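Local coordinates for protein origin recognition complex subunit 2 ORC2 (Aeropyrum pernix, PDB 1W5S) that takes part in regulating DNA replication, binding DNA and carrying an ATP-binding AAA+ domain together with a winged-helix domain, at residues T111-Q116 / K127-N132; D160-L165 / P200-Q205. All coordinates share one frame; numbering follows the deposited sequence.

Contact 1: T111-Q116 / K127-N132; sequences TGYPIQ and KALVDN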
# COMPACT_ATOMS: atom_id res chain seq x y z
N THR A 111 1.60 -1.77 23.57
CA THR A 111 2.05 -0.81 24.59
C THR A 111 2.70 -1.46 25.86
O THR A 111 3.53 -0.82 26.53
CB THR A 111 0.88 0.06 25.08
OG1 THR A 111 -0.11 -0.74 25.78
CG2 THR A 111 0.26 0.76 24.00
N GLY A 112 2.27 -2.68 26.21
CA GLY A 112 2.63 -3.30 27.47
C GLY A 112 1.93 -2.72 28.68
O GLY A 112 2.20 -3.12 29.79
N TYR A 113 1.03 -1.76 28.52
CA TYR A 113 0.27 -1.22 29.65
C TYR A 113 -0.75 -2.15 30.27
O TYR A 113 -1.35 -2.96 29.63
CB TYR A 113 -0.46 0.04 29.23
CG TYR A 113 0.39 1.16 28.73
CD1 TYR A 113 -0.11 2.06 27.79
CD2 TYR A 113 1.67 1.39 29.22
CE1 TYR A 113 0.61 3.14 27.35
CE2 TYR A 113 2.42 2.48 28.77
CZ TYR A 113 1.87 3.35 27.81
OH TYR A 113 2.57 4.45 27.32
N PRO A 114 -0.98 -2.02 31.58
CA PRO A 114 -1.91 -2.98 32.19
C PRO A 114 -3.38 -2.64 31.92
O PRO A 114 -4.12 -2.37 32.81
CB PRO A 114 -1.60 -2.83 33.69
CG PRO A 114 -0.32 -1.99 33.73
CD PRO A 114 -0.41 -1.11 32.57
N ILE A 115 -3.80 -2.64 30.69
CA ILE A 115 -5.17 -2.25 30.41
C ILE A 115 -6.03 -3.49 30.25
O ILE A 115 -5.84 -4.22 29.32
CB ILE A 115 -5.23 -1.34 29.15
CG1 ILE A 115 -4.53 -0.02 29.47
CG2 ILE A 115 -6.66 -1.11 28.76
CD1 ILE A 115 -4.26 0.80 28.30
N GLN A 116 -6.92 -3.73 31.20
CA GLN A 116 -8.08 -4.61 31.02
C GLN A 116 -8.72 -4.52 29.61
O GLN A 116 -9.15 -3.46 29.14
CB GLN A 116 -9.11 -4.32 32.12
CG GLN A 116 -9.36 -5.47 33.10
CD GLN A 116 -10.27 -6.54 32.48
OE1 GLN A 116 -10.49 -7.64 33.05
NE2 GLN A 116 -10.80 -6.23 31.31
N LYS A 127 -10.33 5.04 26.57
CA LYS A 127 -10.16 5.90 27.75
C LYS A 127 -8.99 5.42 28.60
O LYS A 127 -8.19 6.23 29.04
CB LYS A 127 -11.42 5.94 28.59
CG LYS A 127 -12.58 6.61 27.90
CD LYS A 127 -13.89 6.56 28.71
CE LYS A 127 -14.75 7.78 28.38
NZ LYS A 127 -16.21 7.61 28.62
N ALA A 128 -8.85 4.11 28.84
CA ALA A 128 -7.75 3.65 29.68
C ALA A 128 -6.42 3.91 28.99
O ALA A 128 -5.38 4.16 29.66
CB ALA A 128 -7.89 2.18 30.06
N LEU A 129 -6.43 3.87 27.69
CA LEU A 129 -5.23 4.10 26.97
C LEU A 129 -4.84 5.57 27.08
O LEU A 129 -3.68 5.90 27.28
CB LEU A 129 -5.36 3.65 25.50
CG LEU A 129 -4.06 3.79 24.72
CD1 LEU A 129 -2.95 2.90 25.27
CD2 LEU A 129 -4.33 3.48 23.23
N VAL A 130 -5.80 6.46 26.91
CA VAL A 130 -5.53 7.86 27.06
C VAL A 130 -5.00 8.18 28.49
O VAL A 130 -4.04 8.95 28.67
CB VAL A 130 -6.80 8.72 26.66
CG1 VAL A 130 -6.73 10.15 27.15
CG2 VAL A 130 -6.95 8.71 25.12
N ASP A 131 -5.60 7.54 29.49
CA ASP A 131 -5.15 7.74 30.82
C ASP A 131 -3.74 7.17 31.08
O ASP A 131 -2.95 7.80 31.74
CB ASP A 131 -6.20 7.24 31.82
CG ASP A 131 -6.30 8.17 33.05
OD1 ASP A 131 -6.55 9.39 32.85
OD2 ASP A 131 -6.11 7.69 34.20
N ASN A 132 -3.40 6.01 30.54
CA ASN A 132 -2.04 5.46 30.79
C ASN A 132 -0.91 6.29 30.19
O ASN A 132 0.18 6.40 30.75
CB ASN A 132 -1.88 4.03 30.25
CG ASN A 132 -2.20 3.00 31.28
OD1 ASN A 132 -1.34 2.57 32.03
ND2 ASN A 132 -3.48 2.63 31.34
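The amide of Asn132 lies nearly parallel to the Tyr113 ring, its plane 15° away, as the two side chains slide past each other in opposite directions. Over one face of the ring sits Asn132 CB, 4.0 Å from the centroid, a CH-pi contact made by a polar residue through its aliphatic carbon; Thr111 CB covers the opposite face, offset toward the rim. Leu129 reaches the same ring differently, with CD1 at the edge, 3.9 Å from Tyr113 CD1. The amide is kept in this pose by a bond within its own helix, since Asn132 ND2 donates to Ala128 O at 3.0 Å with an N-H...O angle of 167°. That carbonyl also takes the helical bond from Asn132 N, and the two donors arrive from opposite faces of its plane. Ile115 packs one turn earlier on the helix, dividing its branches between neighbours: CG2 rests on Ala128 CB at 3.7 Å, while CD1 reaches Leu129 CA at the same distance. With chi1 at -67°, CG1 lies anti to the carbonyl carbon and carries CD1 in between Leu129 and the Asn132 amide. Thr111 OG1 accepts from Tyr113 N at 3.1 Å in an ST turn, the same hydroxyl being hydrogen-bonded to Val108 O, and the far end of the tyrosine is held by a hydrogen bond between its OH and His138 ND1. The loop leaving helix 100-111 thus folds back on helix 122-136, within the crossover between the adjacent parallel strands 87-93 and 139-145 of the AAA+ sheet.

Contact 2: D160-L165 / P200-Q205; sequences DLYTLL and PQVESQ
Tyr162, on helix 158-165 of the AAA+ domain, reaches across to the short helix 200-203 and meets its first turn with the phenol oxygen. The interface thus joins a helix packed on the parallel sheet of this P-loop fold to the short helix 200-203, which follows helix 190-198, and a single aromatic side chain supplies most of the first segment's share. The Tyr162 side chain swings back over its own backbone N (chi1 -85°), pointing away from the carbonyl carbon, and from there the ring extends toward Pro200 and Gln201. Val202 comes to the ring at its edge, near the plane, where CG1 lies 3.5 Å from Tyr162 CD2. The same Val202 CG1 is 4.1 Å from Leu165 CB, so that one methyl touches both Tyr162 and Leu165. Gln201 crosses the tyrosine at about a right angle. Its CB is 3.7 Å from Tyr162 CE2, its chain runs extended beyond CG, and its amide plane is turned 60° from the ring. Arg166 adds a cation-pi contact with Tyr162, while Leu165 also packs on Phe182 of strand 180-186. Within the second segment, Pro200 O receives both Ser204 N and Ser204 OG, the hydroxyl approaching in the carbonyl plane. The bond across the contact is made at the start of the same turn, where proline has no N-H to offer and the next residue supplies one: Gln201 N donates to Tyr162 OH over 3.0 Å, with an N-H...O angle of 163°.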
# COMPACT_ATOMS: atom_id res chain seq x y z
N ASP A 160 -17.17 4.48 14.76
CA ASP A 160 -16.00 3.80 15.32
C ASP A 160 -14.70 4.42 14.79
O ASP A 160 -13.76 4.67 15.54
CB ASP A 160 -16.01 2.31 14.99
CG ASP A 160 -17.22 1.59 15.57
OD1 ASP A 160 -17.59 1.89 16.74
OD2 ASP A 160 -17.79 0.73 14.87
N LEU A 161 -14.64 4.67 13.49
CA LEU A 161 -13.46 5.26 12.90
C LEU A 161 -13.26 6.66 13.48
O LEU A 161 -12.14 7.06 13.79
CB LEU A 161 -13.61 5.29 11.39
CG LEU A 161 -12.89 4.31 10.45
CD1 LEU A 161 -12.27 3.09 11.07
CD2 LEU A 161 -13.84 3.93 9.30
N TYR A 162 -14.37 7.39 13.65
CA TYR A 162 -14.33 8.71 14.26
C TYR A 162 -13.83 8.64 15.68
O TYR A 162 -12.98 9.43 16.09
CB TYR A 162 -15.69 9.38 14.22
CG TYR A 162 -16.01 10.13 12.91
CD1 TYR A 162 -17.33 10.22 12.42
CD2 TYR A 162 -15.00 10.76 12.17
CE1 TYR A 162 -17.61 10.93 11.24
CE2 TYR A 162 -15.28 11.46 11.01
CZ TYR A 162 -16.57 11.55 10.54
OH TYR A 162 -16.78 12.27 9.37
N THR A 163 -14.35 7.72 16.48
CA THR A 163 -13.92 7.77 17.89
C THR A 163 -12.47 7.42 18.01
O THR A 163 -11.80 8.01 18.81
CB THR A 163 -14.77 6.91 18.92
OG1 THR A 163 -14.50 5.53 18.74
CG2 THR A 163 -16.22 7.15 18.79
N LEU A 164 -11.97 6.48 17.22
CA LEU A 164 -10.51 6.26 17.15
C LEU A 164 -9.73 7.46 16.58
O LEU A 164 -8.81 7.98 17.14
CB LEU A 164 -10.18 5.05 16.30
CG LEU A 164 -8.68 4.67 16.25
CD1 LEU A 164 -8.17 4.31 17.61
CD2 LEU A 164 -8.45 3.49 15.35
N LEU A 165 -10.09 7.90 15.40
CA LEU A 165 -9.20 8.82 14.69
C LEU A 165 -9.34 10.25 15.14
O LEU A 165 -8.47 11.04 14.85
CB LEU A 165 -9.42 8.73 13.21
CG LEU A 165 -8.54 7.85 12.35
CD1 LEU A 165 -7.47 7.04 13.03
CD2 LEU A 165 -9.37 7.03 11.37
N PRO A 200 -15.55 12.14 6.46
CA PRO A 200 -14.97 13.34 5.87
C PRO A 200 -14.37 14.28 6.91
O PRO A 200 -13.48 15.03 6.58
CB PRO A 200 -16.16 13.99 5.19
CG PRO A 200 -17.36 13.52 5.99
CD PRO A 200 -17.01 12.10 6.29
N GLN A 201 -14.84 14.23 8.15
CA GLN A 201 -14.33 15.10 9.20
C GLN A 201 -12.86 14.75 9.55
O GLN A 201 -12.11 15.61 10.04
CB GLN A 201 -15.27 15.07 10.44
CG GLN A 201 -16.48 16.07 10.39
CD GLN A 201 -17.72 15.66 11.29
OE1 GLN A 201 -17.89 16.13 12.44
NE2 GLN A 201 -18.59 14.80 10.74
N VAL A 202 -12.42 13.52 9.30
CA VAL A 202 -11.02 13.23 9.47
C VAL A 202 -10.25 13.48 8.19
O VAL A 202 -9.13 13.99 8.22
CB VAL A 202 -10.71 11.82 10.00
CG1 VAL A 202 -11.71 11.42 11.11
CG2 VAL A 202 -10.65 10.80 8.85
N GLU A 203 -10.84 13.11 7.06
CA GLU A 203 -10.14 13.18 5.78
C GLU A 203 -9.69 14.64 5.42
O GLU A 203 -8.57 14.87 4.94
CB GLU A 203 -11.01 12.57 4.67
CG GLU A 203 -10.26 12.34 3.38
CD GLU A 203 -10.11 13.60 2.48
OE1 GLU A 203 -10.84 14.61 2.66
OE2 GLU A 203 -9.25 13.56 1.57
N SER A 204 -10.56 15.61 5.68
CA SER A 204 -10.32 17.00 5.27
C SER A 204 -9.17 17.61 6.06
O SER A 204 -8.73 18.71 5.74
CB SER A 204 -11.58 17.83 5.47
OG SER A 204 -11.95 17.74 6.85
N GLN A 205 -8.70 16.87 7.07
CA GLN A 205 -7.77 17.29 8.10
C GLN A 205 -6.43 16.50 8.10
O GLN A 205 -5.62 16.59 9.04
CB GLN A 205 -8.44 16.94 9.40
CG GLN A 205 -7.97 17.66 10.61
CD GLN A 205 -8.84 18.85 10.85
OE1 GLN A 205 -9.64 19.23 10.00
NE2 GLN A 205 -8.67 19.47 12.02

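Followed from the N terminus, the chain passes the nucleotide-binding residues Gly62 to Thr67 before it reaches either contact. Contact 1 closes first, a short loop with 10 residues between its segments, and ties the exit of helix 100-111 to helix 122-136. Contact 2 opens only afterwards, so the two stand in series and neither nest nor cross. Its loop is longer, spanning 34 residues that include strand 180-186 and helix 190-198, and it brings helix 158-165 together with helix 200-203. The centres are about 22 Å apart and the nearest atoms about 7 Å, yet helix 100-111 relates them: it leads into contact 1, and its Leu100 and Leu104 pack against Leu164 of helix 158-165.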